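Side-chain contacts in benzyl alcohol dehydrogenase (Acinetobacter calcoaceticus, PDB 1F8F), which catalyses the oxidation of benzyl alcohol with NAD as cofactor, as a zinc-dependent member of the medium-chain alcohol dehydrogenases: residues A[19-24]-A[346-351]; A[330-333]-A[339-342]. All coordinates share one frame; numbering follows the deposited sequence.

How the interactions relate
From the N terminus, the chain first runs through residues 19-24, on the second strand of a two-stranded antiparallel hairpin. It then passes through both zinc sites and the six-stranded Rossmann sheet before it reaches helix 321-333. Interaction 2 closes a short loop there: the end of that helix meets the 3-10 segment 339-342, with five residues between them. Strand 343-347 follows at once, and residues 346-351 then close the long loop of interaction 1 back to residues 19-24. Interaction 2 is thus nested inside interaction 1. The contact centres are about 27 Å apart. Interaction 1 joins the N-terminal hairpin to the turn before helix 351-360; interaction 2 packs helix 321-333 against the segment before strand 343-347.

Interaction 1 of 2, residues A[19-24]-A[346-351]; sequences FELQAL and YAFDEI
Leu21 lays one methyl, CD2, over a face of the Phe348 ring. The methyl sits 3.7 Å from the ring centroid, displaced toward the rim, and its nearest ring atom is Phe348 CZ at 3.5 Å from Leu21 CD2. This is a CH-pi contact. Phe348 reaches it because its CG lies anti to the backbone N (chi1 -157°), which carries the ring toward the strand.

A second CH-pi pair repeats the scheme with the roles exchanged. Here residues 19-24 supply the ring and residues 346-351 the methyl. Ile351 CD1 stands 4.1 Å from the centroid of the Phe19 ring, over one face, and the two side chains cross at about a right angle. The other branch of the isoleucine, CG2, meets Phe19 CB at 3.8 Å. Ile351 and Phe19 are buried, whereas Leu21 lies at the surface.

The contact is apolar packing at the periphery of the catalytic domain. It sets hairpin strand 20-26 against the turn that leads from strand 343-347 into helix 351-360. Phe348 also touches Ala10 of strand 5-11, and both Phe348 and Ile351 rest on Ile368 of strand 365-369.

Interaction 2 of 2, residues A[330-333]-A[339-342]; sequences RLYQ and FDQL. With SO4 (sulfate ion), chain E.
Tyr332 and Phe339 form an edge-to-face aromatic pair where helix 321-333 ends and the chain turns toward strand 343-347. The helix follows strand 310-313, the last strand of the parallel Rossmann sheet. Residues 339-342 form a short 3-10 segment, with a backbone bond from Leu342 N to Phe339 O.

The aromatic contact is the main one. Phe339 presents an edge to a face of Tyr332. The centroids are 5.2 Å apart and the planes meet at 61°, so the T shape is tilted. Phe339 CE1 does the touching and comes within 3.8 Å of Tyr332 CD1. The Phe339 CG lies between the backbone N and the carbonyl carbon (chi1 76°), which swings its ring back toward the helix. Phe339 is buried and also packs on Leu168.

The polar neighbour is Asp340. Its carboxylate lies at the edge of the tyrosine ring, turned steeply against it. Asp340 CG and Tyr332 CE1 are 3.8 Å apart. Asp340 OD2 and Tyr332 OH are 3.6 Å apart, so this is proximity rather than a bond. Tyr332 thus takes the phenylalanine edge on one face and the carboxylate at its rim.

A weak hydrogen bond to a bound anion involves Arg330, away from the 3-10 segment. Its guanidinium reaches a sulfate ion, probably from the crystallisation liquor, and a second subunit. NH2 also bonds to Ala191 O of that second subunit, and the arginine packs on Ser216 there. The sulfate lies at the guanidinium edge, in its plane. The bond from Arg330 NH2 to sulfate O4 is short at 2.6 Å but weak, bent to 130° at the hydrogen.

Interaction 1 of 2, residues A[19-24]-A[346-351]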
ATOM      1  N   PHE A  19      20.237 -33.377  25.111  1.00 40.94           N
ATOM      2  CA  PHE A  19      19.089 -34.202  24.700  1.00 41.29           C
ATOM      3  C   PHE A  19      19.437 -35.670  25.035  1.00 42.83           C
ATOM      4  O   PHE A  19      20.580 -36.144  24.815  1.00 39.17           O
ATOM      5  CB  PHE A  19      18.809 -34.060  23.197  1.00 41.35           C
ATOM      6  CG  PHE A  19      18.524 -32.673  22.689  1.00 41.62           C
ATOM      7  CD1 PHE A  19      17.226 -32.149  22.722  1.00 39.77           C
ATOM      8  CD2 PHE A  19      19.541 -31.860  22.243  1.00 40.84           C
ATOM      9  CE1 PHE A  19      16.989 -30.860  22.297  1.00 38.66           C
ATOM     10  CE2 PHE A  19      19.285 -30.552  21.829  1.00 40.62           C
ATOM     11  CZ  PHE A  19      18.014 -30.048  21.869  1.00 37.42           C
ATOM     12  N   GLU A  20      18.472 -36.448  25.504  1.00 43.23           N
ATOM     13  CA  GLU A  20      18.582 -37.864  25.824  1.00 44.00           C
ATOM     14  C   GLU A  20      17.337 -38.548  25.230  1.00 43.52           C
ATOM     15  O   GLU A  20      16.249 -37.972  25.371  1.00 41.25           O
ATOM     16  CB  GLU A  20      18.554 -38.203  27.309  1.00 45.85           C
ATOM     17  CG  GLU A  20      19.222 -37.397  28.382  1.00 47.85           C
ATOM     18  CD  GLU A  20      18.598 -37.461  29.771  1.00 50.42           C
ATOM     19  OE1 GLU A  20      17.740 -38.339  30.066  1.00 49.28           O
ATOM     20  OE2 GLU A  20      18.950 -36.588  30.626  1.00 49.96           O
ATOM     21  N   LEU A  21      17.452 -39.723  24.655  1.00 42.92           N
ATOM     22  CA  LEU A  21      16.291 -40.387  24.071  1.00 44.40           C
ATOM     23  C   LEU A  21      15.492 -41.111  25.144  1.00 45.96           C
ATOM     24  O   LEU A  21      16.116 -41.739  26.010  1.00 46.54           O
ATOM     25  CB  LEU A  21      16.766 -41.311  22.942  1.00 44.17           C
ATOM     26  CG  LEU A  21      17.262 -40.628  21.672  1.00 43.60           C
ATOM     27  CD1 LEU A  21      17.553 -41.610  20.546  1.00 42.87           C
ATOM     28  CD2 LEU A  21      16.313 -39.533  21.197  1.00 41.13           C
ATOM     29  N   GLN A  22      14.174 -41.006  25.183  1.00 46.26           N
ATOM     30  CA  GLN A  22      13.360 -41.614  26.227  1.00 47.64           C
ATOM     31  C   GLN A  22      12.144 -42.302  25.634  1.00 47.08           C
ATOM     32  O   GLN A  22      11.804 -41.995  24.493  1.00 47.19           O
ATOM     33  CB  GLN A  22      12.925 -40.586  27.280  1.00 49.07           C
ATOM     34  CG  GLN A  22      13.933 -40.113  28.281  1.00 50.82           C
ATOM     35  CD  GLN A  22      13.560 -39.111  29.338  1.00 52.83           C
ATOM     36  OE1 GLN A  22      12.397 -38.812  29.649  1.00 54.21           O
ATOM     37  NE2 GLN A  22      14.540 -38.497  30.010  1.00 52.98           N
ATOM     38  N   ALA A  23      11.518 -43.242  26.340  1.00 47.56           N
ATOM     39  CA  ALA A  23      10.311 -43.869  25.811  1.00 49.14           C
ATOM     40  C   ALA A  23       9.071 -43.155  26.388  1.00 48.84           C
ATOM     41  O   ALA A  23       8.991 -42.985  27.612  1.00 46.82           O
ATOM     42  CB  ALA A  23      10.217 -45.347  26.152  1.00 50.09           C
ATOM     43  N   LEU A  24       8.169 -42.723  25.495  1.00 47.58           N
ATOM     44  CA  LEU A  24       6.964 -42.015  25.939  1.00 45.67           C
ATOM     45  C   LEU A  24       5.710 -42.465  25.194  1.00 46.59           C
ATOM     46  O   LEU A  24       5.697 -43.340  24.308  1.00 45.10           O
ATOM     47  CB  LEU A  24       7.183 -40.527  25.794  1.00 44.05           C
ATOM     48  CG  LEU A  24       8.325 -39.686  26.310  1.00 42.97           C
ATOM     49  CD1 LEU A  24       8.123 -38.205  25.929  1.00 41.24           C
ATOM     50  CD2 LEU A  24       8.583 -39.653  27.796  1.00 42.68           C
ATOM     51  N   TYR A 346      22.033 -35.463  10.097  1.00 31.56           N
ATOM     52  CA  TYR A 346      22.635 -36.180  11.195  1.00 31.68           C
ATOM     53  C   TYR A 346      21.731 -37.330  11.635  1.00 33.93           C
ATOM     54  O   TYR A 346      20.529 -37.110  11.446  1.00 33.58           O
ATOM     55  CB  TYR A 346      22.746 -35.191  12.370  1.00 31.51           C
ATOM     56  CG  TYR A 346      23.728 -34.053  12.193  1.00 32.58           C
ATOM     57  CD1 TYR A 346      23.429 -32.935  11.418  1.00 33.01           C
ATOM     58  CD2 TYR A 346      24.965 -34.120  12.809  1.00 32.44           C
ATOM     59  CE1 TYR A 346      24.338 -31.900  11.269  1.00 32.47           C
ATOM     60  CE2 TYR A 346      25.887 -33.095  12.649  1.00 31.87           C
ATOM     61  CZ  TYR A 346      25.571 -31.982  11.881  1.00 32.72           C
ATOM     62  OH  TYR A 346      26.514 -30.971  11.730  1.00 29.22           O
ATOM     63  N   ALA A 347      22.197 -38.398  12.273  1.00 30.90           N
ATOM     64  CA  ALA A 347      21.294 -39.409  12.823  1.00 31.10           C
ATOM     65  C   ALA A 347      20.630 -38.949  14.119  1.00 31.78           C
ATOM     66  O   ALA A 347      21.223 -38.135  14.879  1.00 31.79           O
ATOM     67  CB  ALA A 347      22.122 -40.666  13.133  1.00 30.22           C
ATOM     68  N   PHE A 348      19.473 -39.500  14.518  1.00 31.62           N
ATOM     69  CA  PHE A 348      18.802 -39.145  15.758  1.00 32.35           C
ATOM     70  C   PHE A 348      19.695 -39.230  16.989  1.00 33.60           C
ATOM     71  O   PHE A 348      19.743 -38.316  17.804  1.00 31.58           O
ATOM     72  CB  PHE A 348      17.566 -40.028  15.967  1.00 35.06           C
ATOM     73  CG  PHE A 348      16.493 -39.460  16.858  1.00 33.51           C
ATOM     74  CD1 PHE A 348      16.510 -38.140  17.276  1.00 33.83           C
ATOM     75  CD2 PHE A 348      15.417 -40.242  17.235  1.00 32.63           C
ATOM     76  CE1 PHE A 348      15.512 -37.614  18.087  1.00 34.11           C
ATOM     77  CE2 PHE A 348      14.409 -39.745  18.047  1.00 32.66           C
ATOM     78  CZ  PHE A 348      14.458 -38.431  18.480  1.00 34.18           C
ATOM     79  N   ASP A 349      20.559 -40.262  17.049  1.00 33.79           N
ATOM     80  CA  ASP A 349      21.491 -40.400  18.155  1.00 34.49           C
ATOM     81  C   ASP A 349      22.659 -39.445  18.004  1.00 34.97           C
ATOM     82  O   ASP A 349      23.569 -39.524  18.840  1.00 34.63           O
ATOM     83  CB  ASP A 349      21.924 -41.857  18.356  1.00 32.34           C
ATOM     84  CG  ASP A 349      22.714 -42.449  17.221  1.00 34.37           C
ATOM     85  OD1 ASP A 349      23.314 -41.756  16.368  1.00 31.24           O
ATOM     86  OD2 ASP A 349      22.783 -43.702  17.110  1.00 34.90           O
ATOM     87  N   GLU A 350      22.718 -38.534  17.029  1.00 35.27           N
ATOM     88  CA  GLU A 350      23.786 -37.548  16.956  1.00 36.12           C
ATOM     89  C   GLU A 350      23.248 -36.131  17.191  1.00 35.81           C
ATOM     90  O   GLU A 350      23.923 -35.115  17.001  1.00 34.84           O
ATOM     91  CB  GLU A 350      24.535 -37.598  15.631  1.00 38.18           C
ATOM     92  CG  GLU A 350      25.005 -38.969  15.165  1.00 40.79           C
ATOM     93  CD  GLU A 350      25.425 -39.036  13.712  1.00 42.70           C
ATOM     94  OE1 GLU A 350      24.812 -38.420  12.810  1.00 41.38           O
ATOM     95  OE2 GLU A 350      26.448 -39.728  13.446  1.00 45.88           O
ATOM     96  N   ILE A 351      22.050 -36.005  17.724  1.00 36.61           N
ATOM     97  CA  ILE A 351      21.365 -34.734  17.945  1.00 37.33           C
ATOM     98  C   ILE A 351      22.176 -33.780  18.797  1.00 38.90           C
ATOM     99  O   ILE A 351      22.271 -32.619  18.353  1.00 39.77           O
ATOM    100  CB  ILE A 351      19.924 -34.974  18.414  1.00 36.62           C
ATOM    101  CG1 ILE A 351      19.132 -33.651  18.345  1.00 35.33           C
ATOM    102  CG2 ILE A 351      19.932 -35.538  19.838  1.00 34.58           C
ATOM    103  CD1 ILE A 351      17.748 -33.707  18.962  1.00 34.73           C
TER

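Interaction 2 of 2, residues A[330-333]-A[339-342]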
ATOM      1  N   ARG A 330       7.507 -24.492  -4.502  1.00 29.57           N
ATOM      2  CA  ARG A 330       7.388 -24.344  -5.957  1.00 31.39           C
ATOM      3  C   ARG A 330       8.580 -23.578  -6.501  1.00 28.95           C
ATOM      4  O   ARG A 330       9.052 -23.943  -7.552  1.00 25.72           O
ATOM      5  CB  ARG A 330       6.099 -23.592  -6.353  1.00 34.91           C
ATOM      6  CG  ARG A 330       5.902 -23.097  -7.765  1.00 37.99           C
ATOM      7  CD  ARG A 330       5.029 -21.853  -7.898  1.00 41.72           C
ATOM      8  NE  ARG A 330       3.865 -21.674  -7.143  1.00 42.58           N
ATOM      9  CZ  ARG A 330       2.800 -21.353  -6.497  1.00 44.42           C
ATOM     10  NH1 ARG A 330       2.159 -22.297  -5.779  1.00 44.49           N
ATOM     11  NH2 ARG A 330       2.271 -20.126  -6.427  1.00 42.32           N
ATOM     12  N   LEU A 331       9.088 -22.548  -5.859  1.00 28.47           N
ATOM     13  CA  LEU A 331      10.253 -21.777  -6.323  1.00 28.77           C
ATOM     14  C   LEU A 331      11.504 -22.635  -6.335  1.00 30.97           C
ATOM     15  O   LEU A 331      12.335 -22.630  -7.267  1.00 32.51           O
ATOM     16  CB  LEU A 331      10.357 -20.528  -5.429  1.00 26.61           C
ATOM     17  CG  LEU A 331       9.407 -19.387  -5.825  1.00 23.49           C
ATOM     18  CD1 LEU A 331       9.601 -18.264  -4.819  1.00 23.95           C
ATOM     19  CD2 LEU A 331       9.702 -18.854  -7.250  1.00 22.58           C
ATOM     20  N   TYR A 332      11.596 -23.512  -5.323  1.00 29.44           N
ATOM     21  CA  TYR A 332      12.674 -24.480  -5.231  1.00 28.18           C
ATOM     22  C   TYR A 332      12.552 -25.471  -6.396  1.00 30.10           C
ATOM     23  O   TYR A 332      13.603 -25.711  -7.006  1.00 26.75           O
ATOM     24  CB  TYR A 332      12.625 -25.263  -3.903  1.00 25.80           C
ATOM     25  CG  TYR A 332      13.466 -26.521  -3.842  1.00 26.39           C
ATOM     26  CD1 TYR A 332      14.846 -26.429  -3.718  1.00 27.78           C
ATOM     27  CD2 TYR A 332      12.930 -27.788  -3.931  1.00 27.11           C
ATOM     28  CE1 TYR A 332      15.676 -27.538  -3.690  1.00 29.62           C
ATOM     29  CE2 TYR A 332      13.707 -28.942  -3.904  1.00 29.59           C
ATOM     30  CZ  TYR A 332      15.084 -28.811  -3.779  1.00 30.84           C
ATOM     31  OH  TYR A 332      15.904 -29.899  -3.727  1.00 29.66           O
ATOM     32  N   GLN A 333      11.375 -26.093  -6.671  1.00 29.68           N
ATOM     33  CA  GLN A 333      11.320 -27.081  -7.757  1.00 31.04           C
ATOM     34  C   GLN A 333      11.694 -26.534  -9.134  1.00 33.43           C
ATOM     35  O   GLN A 333      12.171 -27.225 -10.073  1.00 33.44           O
ATOM     36  CB  GLN A 333       9.960 -27.730  -7.971  1.00 30.27           C
ATOM     37  CG  GLN A 333       9.412 -28.604  -6.888  1.00 31.90           C
ATOM     38  CD  GLN A 333       7.942 -28.955  -6.991  1.00 35.69           C
ATOM     39  OE1 GLN A 333       7.510 -30.087  -7.306  1.00 37.58           O
ATOM     40  NE2 GLN A 333       7.069 -28.021  -6.707  1.00 34.30           N
ATOM     41  N   PHE A 339      17.565 -23.639  -1.327  1.00 26.09           N
ATOM     42  CA  PHE A 339      17.791 -23.673   0.108  1.00 26.45           C
ATOM     43  C   PHE A 339      18.384 -25.010   0.535  1.00 25.70           C
ATOM     44  O   PHE A 339      18.958 -25.033   1.614  1.00 24.23           O
ATOM     45  CB  PHE A 339      16.549 -23.397   0.990  1.00 25.58           C
ATOM     46  CG  PHE A 339      15.628 -24.590   1.049  1.00 27.13           C
ATOM     47  CD1 PHE A 339      14.790 -24.867  -0.032  1.00 28.68           C
ATOM     48  CD2 PHE A 339      15.639 -25.467   2.106  1.00 26.18           C
ATOM     49  CE1 PHE A 339      13.944 -25.948  -0.075  1.00 27.97           C
ATOM     50  CE2 PHE A 339      14.824 -26.589   2.087  1.00 28.14           C
ATOM     51  CZ  PHE A 339      13.969 -26.817   1.015  1.00 29.34           C
ATOM     52  N   ASP A 340      18.266 -26.087  -0.241  1.00 25.76           N
ATOM     53  CA  ASP A 340      18.938 -27.335   0.054  1.00 28.38           C
ATOM     54  C   ASP A 340      20.455 -27.178   0.206  1.00 27.97           C
ATOM     55  O   ASP A 340      21.128 -28.056   0.752  1.00 25.65           O
ATOM     56  CB  ASP A 340      18.689 -28.417  -0.993  1.00 30.67           C
ATOM     57  CG  ASP A 340      19.153 -28.157  -2.394  1.00 31.72           C
ATOM     58  OD1 ASP A 340      19.357 -27.021  -2.855  1.00 32.07           O
ATOM     59  OD2 ASP A 340      19.380 -29.159  -3.100  1.00 34.89           O
ATOM     60  N   GLN A 341      21.076 -26.101  -0.255  1.00 29.22           N
ATOM     61  CA  GLN A 341      22.505 -25.906  -0.049  1.00 30.80           C
ATOM     62  C   GLN A 341      22.881 -25.485   1.365  1.00 29.07           C
ATOM     63  O   GLN A 341      24.083 -25.489   1.587  1.00 24.48           O
ATOM     64  CB  GLN A 341      23.162 -24.937  -1.039  1.00 33.34           C
ATOM     65  CG  GLN A 341      22.691 -25.341  -2.419  1.00 38.91           C
ATOM     66  CD  GLN A 341      23.728 -25.509  -3.465  1.00 44.13           C
ATOM     67  OE1 GLN A 341      24.643 -26.342  -3.256  1.00 45.55           O
ATOM     68  NE2 GLN A 341      23.497 -24.717  -4.537  1.00 46.53           N
ATOM     69  N   LEU A 342      21.937 -25.197   2.257  1.00 28.62           N
ATOM     70  CA  LEU A 342      22.317 -24.868   3.636  1.00 29.29           C
ATOM     71  C   LEU A 342      22.292 -26.106   4.537  1.00 30.38           C
ATOM     72  O   LEU A 342      22.536 -26.054   5.764  1.00 31.49           O
ATOM     73  CB  LEU A 342      21.282 -23.847   4.141  1.00 28.77           C
ATOM     74  CG  LEU A 342      20.931 -22.700   3.201  1.00 31.96           C
ATOM     75  CD1 LEU A 342      19.848 -21.757   3.761  1.00 30.75           C
ATOM     76  CD2 LEU A 342      22.147 -21.833   2.876  1.00 29.03           C
TER
HETATM   77  S   SO4 E 377      -0.607 -18.787  -4.843  1.00 62.53           S
HETATM   78  O1  SO4 E 377      -0.756 -19.630  -3.622  1.00 62.54           O
HETATM   79  O2  SO4 E 377      -1.505 -17.573  -4.669  1.00 63.80           O
HETATM   80  O3  SO4 E 377      -1.145 -19.538  -6.031  1.00 63.14           O
HETATM   81  O4  SO4 E 377       0.821 -18.416  -5.040  1.00 62.79           O